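Long-range contact in CDA peptide synthetase I (PDB 5DU9), which provides the condensation domain, a two-lobed fold, of a nonribosomal peptide synthetase: residues L220-V228 with E353-G361. The protein carries 1 engineered substitution. Sequence-based numbering, arbitrary orientation.
Sequences LFTDRPEPV and ELGGAGVSG
Val359 lies over one face of the Phe221 ring, its CG2 4.1 Å from the ring centroid and 13° off the normal, a CH-pi contact. CG1, anti to the carbonyl carbon (chi1 -72°), fits the hollow between the ring and Pro225, 3.7 Å from Phe221 CD1 and 4.1 Å from Pro225 CD, whose own ring stands at the edge of the phenyl. Leu354 fills the next dip: its CD1 meets Phe221 CB, and its CD2 rests on Phe221 O, the carbonyl that closes the type I turn to Arg224 N. The extended Arg224 passes over the end of helix 347-354, with Leu354 O 3.2 Å above one face of its guanidinium. Within the condensation domain, this joins the loop after helix 208-220 to the link between helix 347-354 and strand 363-366, and strand 311-318 adds Pro314 against both Phe221 and Val359. At the end of the type II' turn from Gly355 to Gly358, Pro227 is the bump: its CD lies against Gly358 O at 3.4 Å while CG meets Ser360 OG. Water links the backbones: one molecule donates to Pro225 O and accepts from Ser360 N, another donates to Ser360 O (2.7 Å) and accepts from Val228 N.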
ATOM      1  N   LEU A 220     -23.867  -9.973   2.498  1.00 22.21           N
ATOM      2  CA  LEU A 220     -22.963 -10.800   1.699  1.00 21.12           C
ATOM      3  C   LEU A 220     -22.250 -11.879   2.507  1.00 24.72           C
ATOM      4  O   LEU A 220     -21.789 -12.873   1.944  1.00 23.09           O
ATOM      5  CB  LEU A 220     -21.896  -9.930   1.020  1.00 22.11           C
ATOM      6  CG  LEU A 220     -22.244  -9.113  -0.228  1.00 27.71           C
ATOM      7  CD1 LEU A 220     -20.963  -8.507  -0.796  1.00 21.18           C
ATOM      8  CD2 LEU A 220     -22.952  -9.948  -1.284  1.00 28.98           C
ATOM      9  N   PHE A 221     -22.143 -11.676   3.818  1.00 22.10           N
ATOM     10  CA  PHE A 221     -21.329 -12.554   4.661  1.00 22.42           C
ATOM     11  C   PHE A 221     -22.091 -13.113   5.859  1.00 25.47           C
ATOM     12  O   PHE A 221     -21.521 -13.288   6.937  1.00 30.21           O
ATOM     13  CB  PHE A 221     -20.089 -11.793   5.137  1.00 24.95           C
ATOM     14  CG  PHE A 221     -19.153 -11.426   4.027  1.00 22.06           C
ATOM     15  CD1 PHE A 221     -18.164 -12.303   3.623  1.00 24.80           C
ATOM     16  CD2 PHE A 221     -19.265 -10.206   3.375  1.00 19.83           C
ATOM     17  CE1 PHE A 221     -17.301 -11.974   2.595  1.00 22.97           C
ATOM     18  CE2 PHE A 221     -18.410  -9.874   2.346  1.00 22.06           C
ATOM     19  CZ  PHE A 221     -17.424 -10.760   1.956  1.00 23.22           C
ATOM     20  N   THR A 222     -23.374 -13.406   5.666  1.00 27.81           N
ATOM     21  CA  THR A 222     -24.184 -13.986   6.728  1.00 30.21           C
ATOM     22  C   THR A 222     -23.635 -15.341   7.164  1.00 30.66           C
ATOM     23  O   THR A 222     -23.806 -15.738   8.316  1.00 33.61           O
ATOM     24  CB  THR A 222     -25.656 -14.152   6.296  1.00 28.04           C
ATOM     25  OG1 THR A 222     -25.722 -14.824   5.030  1.00 27.65           O
ATOM     26  CG2 THR A 222     -26.337 -12.796   6.179  1.00 34.18           C
ATOM     27  N   ASP A 223     -22.971 -16.046   6.250  1.00 29.00           N
ATOM     28  CA  ASP A 223     -22.394 -17.350   6.574  1.00 27.87           C
ATOM     29  C   ASP A 223     -21.037 -17.209   7.266  1.00 32.56           C
ATOM     30  O   ASP A 223     -20.486 -18.191   7.766  1.00 33.50           O
ATOM     31  CB  ASP A 223     -22.261 -18.214   5.316  1.00 30.34           C
ATOM     32  CG  ASP A 223     -21.450 -17.546   4.229  1.00 34.65           C
ATOM     33  OD1 ASP A 223     -21.501 -16.304   4.127  1.00 27.57           O
ATOM     34  OD2 ASP A 223     -20.768 -18.266   3.471  1.00 33.19           O
ATOM     35  N   ARG A 224     -20.514 -15.986   7.295  1.00 35.68           N
ATOM     36  CA  ARG A 224     -19.305 -15.670   8.055  1.00 29.73           C
ATOM     37  C   ARG A 224     -18.161 -16.649   7.778  1.00 33.46           C
ATOM     38  O   ARG A 224     -17.676 -17.323   8.687  1.00 34.99           O
ATOM     39  CB  ARG A 224     -19.628 -15.640   9.551  1.00 33.44           C
ATOM     40  CG  ARG A 224     -20.505 -14.466   9.950  1.00 33.22           C
ATOM     41  CD  ARG A 224     -20.998 -14.567  11.386  1.00 42.19           C
ATOM     42  NE  ARG A 224     -21.741 -13.372  11.775  1.00 49.88           N
ATOM     43  CZ  ARG A 224     -22.520 -13.280  12.850  1.00 59.75           C
ATOM     44  NH1 ARG A 224     -22.678 -14.320  13.660  1.00 47.10           N
ATOM     45  NH2 ARG A 224     -23.149 -12.142  13.110  1.00 64.32           N
ATOM     46  N   PRO A 225     -17.729 -16.730   6.513  1.00 29.71           N
ATOM     47  CA  PRO A 225     -16.634 -17.637   6.153  1.00 31.16           C
ATOM     48  C   PRO A 225     -15.346 -17.294   6.890  1.00 31.02           C
ATOM     49  O   PRO A 225     -14.963 -16.125   6.955  1.00 34.99           O
ATOM     50  CB  PRO A 225     -16.482 -17.420   4.646  1.00 26.89           C
ATOM     51  CG  PRO A 225     -17.015 -16.042   4.410  1.00 25.50           C
ATOM     52  CD  PRO A 225     -18.159 -15.910   5.369  1.00 29.84           C
ATOM     53  N   GLU A 226     -14.692 -18.307   7.441  1.00 29.78           N
ATOM     54  CA  GLU A 226     -13.459 -18.102   8.188  1.00 27.73           C
ATOM     55  C   GLU A 226     -12.322 -17.812   7.216  1.00 24.77           C
ATOM     56  O   GLU A 226     -12.215 -18.470   6.182  1.00 26.76           O
ATOM     57  CB  GLU A 226     -13.135 -19.335   9.041  1.00 35.04           C
ATOM     58  CG  GLU A 226     -11.948 -19.166   9.979  1.00 49.21           C
ATOM     59  CD  GLU A 226     -12.222 -18.192  11.113  1.00 63.59           C
ATOM     60  OE1 GLU A 226     -13.381 -17.750  11.259  1.00 69.62           O
ATOM     61  OE2 GLU A 226     -11.275 -17.869  11.861  1.00 51.12           O
ATOM     62  N   PRO A 227     -11.479 -16.813   7.524  1.00 26.16           N
ATOM     63  CA  PRO A 227     -10.324 -16.606   6.645  1.00 24.10           C
ATOM     64  C   PRO A 227      -9.459 -17.863   6.552  1.00 21.83           C
ATOM     65  O   PRO A 227      -9.290 -18.566   7.553  1.00 27.16           O
ATOM     66  CB  PRO A 227      -9.571 -15.455   7.318  1.00 27.41           C
ATOM     67  CG  PRO A 227     -10.627 -14.704   8.050  1.00 30.63           C
ATOM     68  CD  PRO A 227     -11.587 -15.754   8.543  1.00 31.75           C
ATOM     69  N   VAL A 228      -8.955 -18.150   5.355  1.00 25.23           N
ATOM     70  CA  VAL A 228      -8.106 -19.313   5.136  1.00 32.16           C
ATOM     71  C   VAL A 228      -6.749 -18.893   4.585  1.00 21.76           C
ATOM     72  O   VAL A 228      -6.648 -17.966   3.777  1.00 21.51           O
ATOM     73  CB  VAL A 228      -8.758 -20.327   4.164  1.00 33.22           C
ATOM     74  CG1 VAL A 228     -10.031 -20.901   4.768  1.00 48.95           C
ATOM     75  CG2 VAL A 228      -9.045 -19.685   2.812  1.00 36.99           C
ATOM     76  N   GLU A 353     -18.691  -6.214  13.241  1.00 24.72           N
ATOM     77  CA  GLU A 353     -20.093  -6.614  13.271  1.00 32.02           C
ATOM     78  C   GLU A 353     -20.256  -8.119  13.086  1.00 41.98           C
ATOM     79  O   GLU A 353     -21.080  -8.744  13.750  1.00 39.99           O
ATOM     80  CB  GLU A 353     -20.894  -5.879  12.197  1.00 32.26           C
ATOM     81  CG  GLU A 353     -22.377  -6.260  12.202  1.00 48.36           C
ATOM     82  CD  GLU A 353     -23.320  -5.095  11.943  1.00 44.66           C
ATOM     83  OE1 GLU A 353     -22.905  -3.923  12.074  1.00 46.03           O
ATOM     84  OE2 GLU A 353     -24.495  -5.357  11.614  1.00 45.47           O
ATOM     85  N   LEU A 354     -19.476  -8.698  12.179  1.00 32.21           N
ATOM     86  CA  LEU A 354     -19.528 -10.138  11.948  1.00 32.93           C
ATOM     87  C   LEU A 354     -18.920 -10.878  13.134  1.00 37.05           C
ATOM     88  O   LEU A 354     -19.387 -11.952  13.513  1.00 40.45           O
ATOM     89  CB  LEU A 354     -18.797 -10.513  10.656  1.00 27.82           C
ATOM     90  CG  LEU A 354     -19.355  -9.933   9.355  1.00 28.41           C
ATOM     91  CD1 LEU A 354     -18.462 -10.321   8.187  1.00 29.04           C
ATOM     92  CD2 LEU A 354     -20.784 -10.395   9.110  1.00 36.24           C
ATOM     93  N   GLY A 355     -17.877 -10.293  13.715  1.00 32.07           N
ATOM     94  CA  GLY A 355     -17.239 -10.845  14.896  1.00 32.87           C
ATOM     95  C   GLY A 355     -16.086 -11.773  14.571  1.00 36.47           C
ATOM     96  O   GLY A 355     -15.805 -12.053  13.405  1.00 30.04           O
ATOM     97  N   GLY A 356     -15.411 -12.245  15.615  1.00 41.16           N
ATOM     98  CA  GLY A 356     -14.321 -13.190  15.460  1.00 39.55           C
ATOM     99  C   GLY A 356     -13.162 -12.634  14.655  1.00 32.43           C
ATOM    100  O   GLY A 356     -12.700 -11.520  14.897  1.00 45.88           O
ATOM    101  N   ALA A 357     -12.695 -13.423  13.693  1.00 31.09           N
ATOM    102  CA  ALA A 357     -11.553 -13.041  12.870  1.00 31.81           C
ATOM    103  C   ALA A 357     -11.982 -12.177  11.688  1.00 34.29           C
ATOM    104  O   ALA A 357     -11.145 -11.726  10.906  1.00 32.15           O
ATOM    105  CB  ALA A 357     -10.825 -14.282  12.374  1.00 39.86           C
ATOM    106  N   GLY A 358     -13.286 -11.951  11.557  1.00 30.69           N
ATOM    107  CA  GLY A 358     -13.810 -11.168  10.454  1.00 23.44           C
ATOM    108  C   GLY A 358     -13.752 -11.945   9.154  1.00 22.18           C
ATOM    109  O   GLY A 358     -13.709 -13.176   9.159  1.00 27.25           O
ATOM    110  N   VAL A 359     -13.755 -11.222   8.039  1.00 22.52           N
ATOM    111  CA  VAL A 359     -13.698 -11.842   6.724  1.00 20.01           C
ATOM    112  C   VAL A 359     -12.579 -11.217   5.907  1.00 20.67           C
ATOM    113  O   VAL A 359     -12.428  -9.995   5.845  1.00 19.59           O
ATOM    114  CB  VAL A 359     -15.045 -11.716   5.978  1.00 21.17           C
ATOM    115  CG1 VAL A 359     -16.082 -12.634   6.617  1.00 25.54           C
ATOM    116  CG2 VAL A 359     -15.531 -10.271   5.965  1.00 24.58           C
ATOM    117  N   SER A 360     -11.783 -12.075   5.286  1.00 21.76           N
ATOM    118  CA  SER A 360     -10.630 -11.627   4.525  1.00 19.03           C
ATOM    119  C   SER A 360     -10.019 -12.773   3.748  1.00 16.89           C
ATOM    120  O   SER A 360     -10.284 -13.944   4.025  1.00 20.33           O
ATOM    121  CB  SER A 360      -9.569 -11.029   5.451  1.00 23.44           C
ATOM    122  OG  SER A 360      -9.059 -12.017   6.325  1.00 28.58           O
ATOM    123  N   GLY A 361      -9.203 -12.414   2.769  1.00 19.04           N
ATOM    124  CA  GLY A 361      -8.345 -13.356   2.085  1.00 18.17           C
ATOM    125  C   GLY A 361      -7.014 -12.667   1.907  1.00 20.96           C
ATOM    126  O   GLY A 361      -6.780 -11.621   2.518  1.00 19.95           O
TER
HETATM  127  O   HOH W   1     -13.288 -14.795   5.167  1.00 23.19           O
HETATM  128  O   HOH W   2     -15.364 -15.051   9.943  1.00 38.45           O
HETATM  129  O   HOH W   3      -9.885 -16.416   3.156  1.00 19.54           O